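Local coordinates for protein LbaCas13a H328A (C2c2) (PDB 5WLH) that binds precursor CRISPR RNA, which it probably processes, and acts as a guide-directed Cas13a nuclease that cleaves RNA, at residues Q565-H570 and V909-S914; W573-F578 and F628-E633. One frame throughout, in Å; residues are numbered along the deposited sequence.

Interaction 1 (Q565-H570 and V909-S914); sequences QYFGGH and VSRFLS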
loop_
_atom_site.group_PDB
_atom_site.type_symbol
_atom_site.label_atom_id
_atom_site.label_comp_id
_atom_site.label_asym_id
_atom_site.label_seq_id
_atom_site.Cartn_x
_atom_site.Cartn_y
_atom_site.Cartn_z
ATOM N N GLN A 565 12.046 -26.519 -16.564
ATOM C CA GLN A 565 12.417 -26.342 -15.159
ATOM C C GLN A 565 11.319 -25.610 -14.395
ATOM O O GLN A 565 11.089 -25.873 -13.209
ATOM C CB GLN A 565 13.726 -25.556 -15.047
ATOM C CG GLN A 565 14.967 -26.297 -15.494
ATOM C CD GLN A 565 16.211 -25.424 -15.477
ATOM O OE1 GLN A 565 16.346 -24.536 -14.647
ATOM N NE2 GLN A 565 17.137 -25.693 -16.393
ATOM N N TYR A 566 10.645 -24.672 -15.061
ATOM C CA TYR A 566 9.558 -23.900 -14.469
ATOM C C TYR A 566 8.241 -24.649 -14.462
ATOM O O TYR A 566 7.281 -24.188 -13.827
ATOM C CB TYR A 566 9.421 -22.584 -15.220
ATOM C CG TYR A 566 10.638 -21.749 -15.017
ATOM C CD1 TYR A 566 10.755 -20.946 -13.895
ATOM C CD2 TYR A 566 11.710 -21.811 -15.902
ATOM C CE1 TYR A 566 11.884 -20.206 -13.662
ATOM C CE2 TYR A 566 12.847 -21.059 -15.679
ATOM C CZ TYR A 566 12.930 -20.265 -14.552
ATOM O OH TYR A 566 14.052 -19.511 -14.308
ATOM N N PHE A 567 8.178 -25.788 -15.146
ATOM C CA PHE A 567 7.049 -26.704 -15.075
ATOM C C PHE A 567 7.441 -27.973 -14.323
ATOM O O PHE A 567 6.967 -29.067 -14.634
ATOM C CB PHE A 567 6.528 -27.019 -16.478
ATOM C CG PHE A 567 5.919 -25.825 -17.187
ATOM C CD1 PHE A 567 4.573 -25.530 -17.043
ATOM C CD2 PHE A 567 6.691 -25.011 -17.994
ATOM C CE1 PHE A 567 4.011 -24.438 -17.689
ATOM C CE2 PHE A 567 6.140 -23.912 -18.643
ATOM C CZ PHE A 567 4.793 -23.628 -18.492
ATOM N N GLY A 568 8.345 -27.827 -13.356
ATOM C CA GLY A 568 8.675 -28.881 -12.419
ATOM C C GLY A 568 9.784 -29.814 -12.857
ATOM O O GLY A 568 10.078 -30.771 -12.133
ATOM N N GLY A 569 10.405 -29.564 -14.000
ATOM C CA GLY A 569 11.495 -30.388 -14.503
ATOM C C GLY A 569 11.073 -31.217 -15.706
ATOM O O GLY A 569 9.988 -31.815 -15.732
ATOM N N HIS A 570 11.951 -31.273 -16.714
ATOM C CA HIS A 570 11.585 -31.955 -17.951
ATOM C C HIS A 570 11.335 -33.442 -17.737
ATOM O O HIS A 570 10.638 -34.066 -18.549
ATOM C CB HIS A 570 12.655 -31.718 -19.026
ATOM C CG HIS A 570 13.934 -32.461 -18.801
ATOM N ND1 HIS A 570 15.052 -31.868 -18.253
ATOM C CD2 HIS A 570 14.291 -33.734 -19.100
ATOM C CE1 HIS A 570 16.036 -32.751 -18.202
ATOM N NE2 HIS A 570 15.600 -33.889 -18.712
ATOM N N VAL A 909 1.100 -16.878 -16.109
ATOM C CA VAL A 909 1.709 -15.813 -15.314
ATOM C C VAL A 909 1.980 -16.299 -13.892
ATOM O O VAL A 909 3.098 -16.161 -13.384
ATOM C CB VAL A 909 0.843 -14.540 -15.336
ATOM C CG1 VAL A 909 1.333 -13.535 -14.281
ATOM C CG2 VAL A 909 0.934 -13.899 -16.702
ATOM N N SER A 910 0.981 -16.906 -13.243
ATOM C CA SER A 910 1.203 -17.336 -11.860
ATOM C C SER A 910 2.202 -18.480 -11.799
ATOM O O SER A 910 2.980 -18.579 -10.842
ATOM C CB SER A 910 -0.111 -17.752 -11.198
ATOM O OG SER A 910 -0.641 -18.930 -11.783
ATOM N N ARG A 911 2.223 -19.319 -12.834
ATOM C CA ARG A 911 3.073 -20.502 -12.811
ATOM C C ARG A 911 4.549 -20.137 -12.854
ATOM O O ARG A 911 5.384 -20.906 -12.369
ATOM C CB ARG A 911 2.711 -21.421 -13.984
ATOM C CG ARG A 911 3.348 -22.801 -13.910
ATOM C CD ARG A 911 2.852 -23.607 -12.732
ATOM N NE ARG A 911 3.444 -24.946 -12.762
ATOM C CZ ARG A 911 4.604 -25.274 -12.191
ATOM N NH1 ARG A 911 5.314 -24.376 -11.511
ATOM N NH2 ARG A 911 5.052 -26.514 -12.294
ATOM N N PHE A 912 4.893 -18.986 -13.438
ATOM C CA PHE A 912 6.281 -18.558 -13.545
ATOM C C PHE A 912 6.728 -17.702 -12.367
ATOM O O PHE A 912 7.790 -17.081 -12.438
ATOM C CB PHE A 912 6.496 -17.809 -14.860
ATOM C CG PHE A 912 6.872 -18.723 -15.981
ATOM C CD1 PHE A 912 8.186 -19.127 -16.141
ATOM C CD2 PHE A 912 5.902 -19.248 -16.815
ATOM C CE1 PHE A 912 8.533 -20.001 -17.136
ATOM C CE2 PHE A 912 6.241 -20.129 -17.826
ATOM C CZ PHE A 912 7.560 -20.510 -17.983
ATOM N N LEU A 913 5.952 -17.666 -11.289
ATOM C CA LEU A 913 6.345 -16.917 -10.103
ATOM C C LEU A 913 7.095 -17.812 -9.126
ATOM O O LEU A 913 7.041 -19.031 -9.209
ATOM C CB LEU A 913 5.115 -16.333 -9.415
ATOM C CG LEU A 913 4.260 -15.377 -10.236
ATOM C CD1 LEU A 913 3.029 -14.979 -9.423
ATOM C CD2 LEU A 913 5.107 -14.147 -10.634
ATOM N N SER A 914 7.806 -17.187 -8.187
ATOM C CA SER A 914 8.270 -17.946 -7.037
ATOM C C SER A 914 7.056 -18.415 -6.235
ATOM O O SER A 914 5.970 -17.837 -6.352
ATOM C CB SER A 914 9.175 -17.088 -6.152
ATOM O OG SER A 914 8.386 -16.134 -5.477
HETATM O O HOH W 1 7.759 -21.924 -12.342
#

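Interaction 2 (W573-F578 and F628-E633); sequences WTDFPF and FEHETE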
loop_
_atom_site.group_PDB
_atom_site.type_symbol
_atom_site.label_atom_id
_atom_site.label_comp_id
_atom_site.label_asym_id
_atom_site.label_seq_id
_atom_site.Cartn_x
_atom_site.Cartn_y
_atom_site.Cartn_z
ATOM N N TRP A 573 7.784 -34.562 -18.044
ATOM C CA TRP A 573 7.115 -34.316 -19.317
ATOM C C TRP A 573 7.548 -35.299 -20.399
ATOM O O TRP A 573 7.303 -35.054 -21.584
ATOM C CB TRP A 573 7.367 -32.876 -19.773
ATOM C CG TRP A 573 6.787 -31.873 -18.836
ATOM C CD1 TRP A 573 7.355 -31.400 -17.688
ATOM C CD2 TRP A 573 5.518 -31.225 -18.957
ATOM N NE1 TRP A 573 6.512 -30.499 -17.081
ATOM C CE2 TRP A 573 5.379 -30.369 -17.841
ATOM C CE3 TRP A 573 4.488 -31.277 -19.900
ATOM C CZ2 TRP A 573 4.253 -29.574 -17.643
ATOM C CZ3 TRP A 573 3.363 -30.487 -19.702
ATOM C CH2 TRP A 573 3.258 -29.644 -18.580
ATOM N N THR A 574 8.186 -36.408 -20.015
ATOM C CA THR A 574 8.663 -37.373 -21.003
ATOM C C THR A 574 7.518 -37.983 -21.803
ATOM O O THR A 574 7.723 -38.410 -22.945
ATOM C CB THR A 574 9.463 -38.478 -20.313
ATOM O OG1 THR A 574 8.592 -39.214 -19.448
ATOM C CG2 THR A 574 10.595 -37.878 -19.489
ATOM N N ASP A 575 6.316 -38.030 -21.230
ATOM C CA ASP A 575 5.143 -38.612 -21.873
ATOM C C ASP A 575 4.283 -37.582 -22.601
ATOM O O ASP A 575 3.198 -37.930 -23.083
ATOM C CB ASP A 575 4.283 -39.336 -20.833
ATOM C CG ASP A 575 3.464 -38.374 -19.986
ATOM O OD1 ASP A 575 4.000 -37.308 -19.605
ATOM O OD2 ASP A 575 2.285 -38.681 -19.705
ATOM N N PHE A 576 4.733 -36.323 -22.685
ATOM C CA PHE A 576 3.899 -35.266 -23.252
ATOM C C PHE A 576 4.188 -35.116 -24.738
ATOM O O PHE A 576 5.347 -34.930 -25.119
ATOM C CB PHE A 576 4.151 -33.931 -22.544
ATOM C CG PHE A 576 3.163 -32.854 -22.908
ATOM C CD1 PHE A 576 1.883 -32.857 -22.372
ATOM C CD2 PHE A 576 3.513 -31.845 -23.781
ATOM C CE1 PHE A 576 0.973 -31.867 -22.698
ATOM C CE2 PHE A 576 2.605 -30.849 -24.118
ATOM C CZ PHE A 576 1.334 -30.866 -23.575
ATOM N N PRO A 577 3.172 -35.168 -25.595
ATOM C CA PRO A 577 3.409 -35.117 -27.051
ATOM C C PRO A 577 3.656 -33.696 -27.545
ATOM O O PRO A 577 2.815 -33.064 -28.190
ATOM C CB PRO A 577 2.122 -35.730 -27.609
ATOM C CG PRO A 577 1.071 -35.300 -26.629
ATOM C CD PRO A 577 1.741 -35.286 -25.271
ATOM N N PHE A 578 4.848 -33.176 -27.239
ATOM C CA PHE A 578 5.199 -31.821 -27.654
ATOM C C PHE A 578 5.121 -31.669 -29.165
ATOM O O PHE A 578 4.725 -30.614 -29.674
ATOM C CB PHE A 578 6.604 -31.463 -27.172
ATOM C CG PHE A 578 6.672 -31.102 -25.722
ATOM C CD1 PHE A 578 6.136 -29.907 -25.262
ATOM C CD2 PHE A 578 7.268 -31.965 -24.811
ATOM C CE1 PHE A 578 6.197 -29.576 -23.918
ATOM C CE2 PHE A 578 7.334 -31.640 -23.463
ATOM C CZ PHE A 578 6.801 -30.446 -23.019
ATOM N N PHE A 628 -1.643 -27.425 -19.016
ATOM C CA PHE A 628 -2.407 -27.286 -17.783
ATOM C C PHE A 628 -3.010 -28.617 -17.364
ATOM O O PHE A 628 -2.906 -29.018 -16.199
ATOM C CB PHE A 628 -3.515 -26.248 -17.930
ATOM C CG PHE A 628 -4.331 -26.086 -16.679
ATOM C CD1 PHE A 628 -3.820 -25.383 -15.594
ATOM C CD2 PHE A 628 -5.584 -26.661 -16.566
ATOM C CE1 PHE A 628 -4.563 -25.245 -14.437
ATOM C CE2 PHE A 628 -6.329 -26.526 -15.415
ATOM C CZ PHE A 628 -5.809 -25.820 -14.339
ATOM N N GLU A 629 -3.672 -29.313 -18.295
ATOM C CA GLU A 629 -4.255 -30.598 -17.922
ATOM C C GLU A 629 -3.176 -31.553 -17.432
ATOM O O GLU A 629 -3.380 -32.280 -16.458
ATOM C CB GLU A 629 -5.027 -31.211 -19.091
ATOM C CG GLU A 629 -5.587 -32.588 -18.755
ATOM C CD GLU A 629 -6.551 -33.094 -19.799
ATOM O OE1 GLU A 629 -6.347 -32.764 -20.984
ATOM O OE2 GLU A 629 -7.499 -33.830 -19.435
ATOM N N HIS A 630 -2.017 -31.553 -18.091
ATOM C CA HIS A 630 -0.924 -32.416 -17.663
ATOM C C HIS A 630 -0.521 -32.101 -16.232
ATOM O O HIS A 630 -0.264 -33.009 -15.437
ATOM C CB HIS A 630 0.259 -32.259 -18.616
ATOM C CG HIS A 630 1.355 -33.259 -18.402
ATOM N ND1 HIS A 630 2.451 -33.001 -17.607
ATOM C CD2 HIS A 630 1.530 -34.510 -18.892
ATOM C CE1 HIS A 630 3.251 -34.053 -17.608
ATOM N NE2 HIS A 630 2.714 -34.984 -18.379
ATOM N N GLU A 631 -0.494 -30.816 -15.875
ATOM C CA GLU A 631 -0.123 -30.441 -14.516
ATOM C C GLU A 631 -1.209 -30.802 -13.509
ATOM O O GLU A 631 -0.895 -31.197 -12.384
ATOM C CB GLU A 631 0.209 -28.948 -14.466
ATOM C CG GLU A 631 1.445 -28.637 -15.274
ATOM C CD GLU A 631 2.328 -27.579 -14.637
ATOM O OE1 GLU A 631 1.901 -26.405 -14.611
ATOM O OE2 GLU A 631 3.445 -27.919 -14.181
ATOM N N THR A 632 -2.489 -30.668 -13.878
ATOM C CA THR A 632 -3.545 -31.074 -12.951
ATOM C C THR A 632 -3.433 -32.554 -12.620
ATOM O O THR A 632 -3.749 -32.966 -11.500
ATOM C CB THR A 632 -4.952 -30.796 -13.502
ATOM O OG1 THR A 632 -5.223 -31.647 -14.629
ATOM C CG2 THR A 632 -5.130 -29.357 -13.892
ATOM N N GLU A 633 -2.955 -33.357 -13.572
ATOM C CA GLU A 633 -2.877 -34.792 -13.340
ATOM C C GLU A 633 -1.886 -35.149 -12.242
ATOM O O GLU A 633 -1.979 -36.242 -11.674
ATOM C CB GLU A 633 -2.527 -35.511 -14.642
ATOM C CG GLU A 633 -3.745 -35.735 -15.533
ATOM C CD GLU A 633 -3.379 -35.989 -16.981
ATOM O OE1 GLU A 633 -2.172 -36.142 -17.276
ATOM O OE2 GLU A 633 -4.301 -36.050 -17.822
#

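Interaction 1 (Q565-H570 and V909-S914)
Tyr566 meets Phe912 through the root of its side chain. Its CB lies 3.3 Å from Phe912 CE1, a tight approach, and Tyr566 CG follows at 3.5 Å from the same carbon. Tyr566 CG is anti to its carbonyl carbon (chi1 -65°), which sets this atom beside Phe912 CE1; the rings meet obliquely, their planes 32° apart, and the side chains cross at about a right angle. The hydroxyl reaches beyond the contact to the carbonyl of Leu1046 and to Gln516.

The carbonyl of Tyr566 faces Arg911 instead. Its O stands above one face of the guanidinium, 3.0 Å from Arg911 NH1, at an angle too poor for a hydrogen bond. A water bridges the backbones, donating to Tyr566 O at 2.7 Å and to Arg911 O at 2.6 Å. The guanidinium forms a salt bridge through NE to Glu631.

Phe567 comes next, its ring turned 89° against that of Phe912, with CE2 3.7 Å from Phe912 CZ. On another part of the ring, CE1 packs against the aliphatic CG of Arg911, while Phe567 CA lies 3.4 Å from Arg911 NH2. Leu595 of helix 588-602 touches both phenylalanines.

Gly568, with positive phi, brushes NH2 of Arg911 and is the C-prime residue of a Schellman motif: Gly569 N returns to Leu564 O, and Gly568 N bonds weakly to Gln565 O. Thus two helix ends, those of 559-564 and 901-911, meet through a buried aromatic cluster of Tyr566, Phe567 and Phe912 beside a Schellman C-cap.

Interaction 2 (W573-F578 and F628-E633)
His630 is held between three side chains of 573-578, each set differently against its imidazole. Trp573 lies across a face as an offset stack: its six-membered ring is centred 4.2 Å from the imidazole, with the planes 27° apart. His630 ND1 sits above the rim of the indole, 3.4 Å from Trp573 CZ3. At the imidazole edge, Asp575 arrives tip to tip. Its OD1 offers the syn lone pair to His630 NE2, 2.9 Å away and close to the ring plane, with an N-H...O angle of 157°. This bond helps fix the rotation of the imidazole and may favour its protonated form. Phe576 presents its edge to the imidazole face in an offset edge-to-face pair, centroids 5.5 Å apart, and its CD1 comes 3.9 Å from His630 CD2. With His630 CG anti to the backbone N (chi1 -171°), the imidazole is carried out from the helix toward 573-578.

One residue further along the helix, Glu631 lays its CG 3.8 Å from Trp573 CZ2, while its carboxylate turns to Tyr907. The type I turn from Trp573 to Phe576 thereby docks on the last turns of helix 621-632 through an aromatic cluster tied at one edge by a His-carboxylate hydrogen bond.

The two interactions lie with their centres about 13 Å apart and share polar links. Glu631 OE1 of interaction 2 forms a salt bridge with Arg911 NE of interaction 1, 2.8 Å away, and also packs on Phe567 CD1. In addition, Trp573 NE1 probably donates to Phe567 O at 2.9 Å, joining the two parts of the loop that follows helix 559-564. Interaction 1 approaches the bound RNA to about 6 Å at the nearest atoms, interaction 2 to about 12 Å. Helix 588-602, which packs on interaction 1, leads into an R-X4-H sequence, consistent with both contacts belonging to the HEPN1 region of the nuclease.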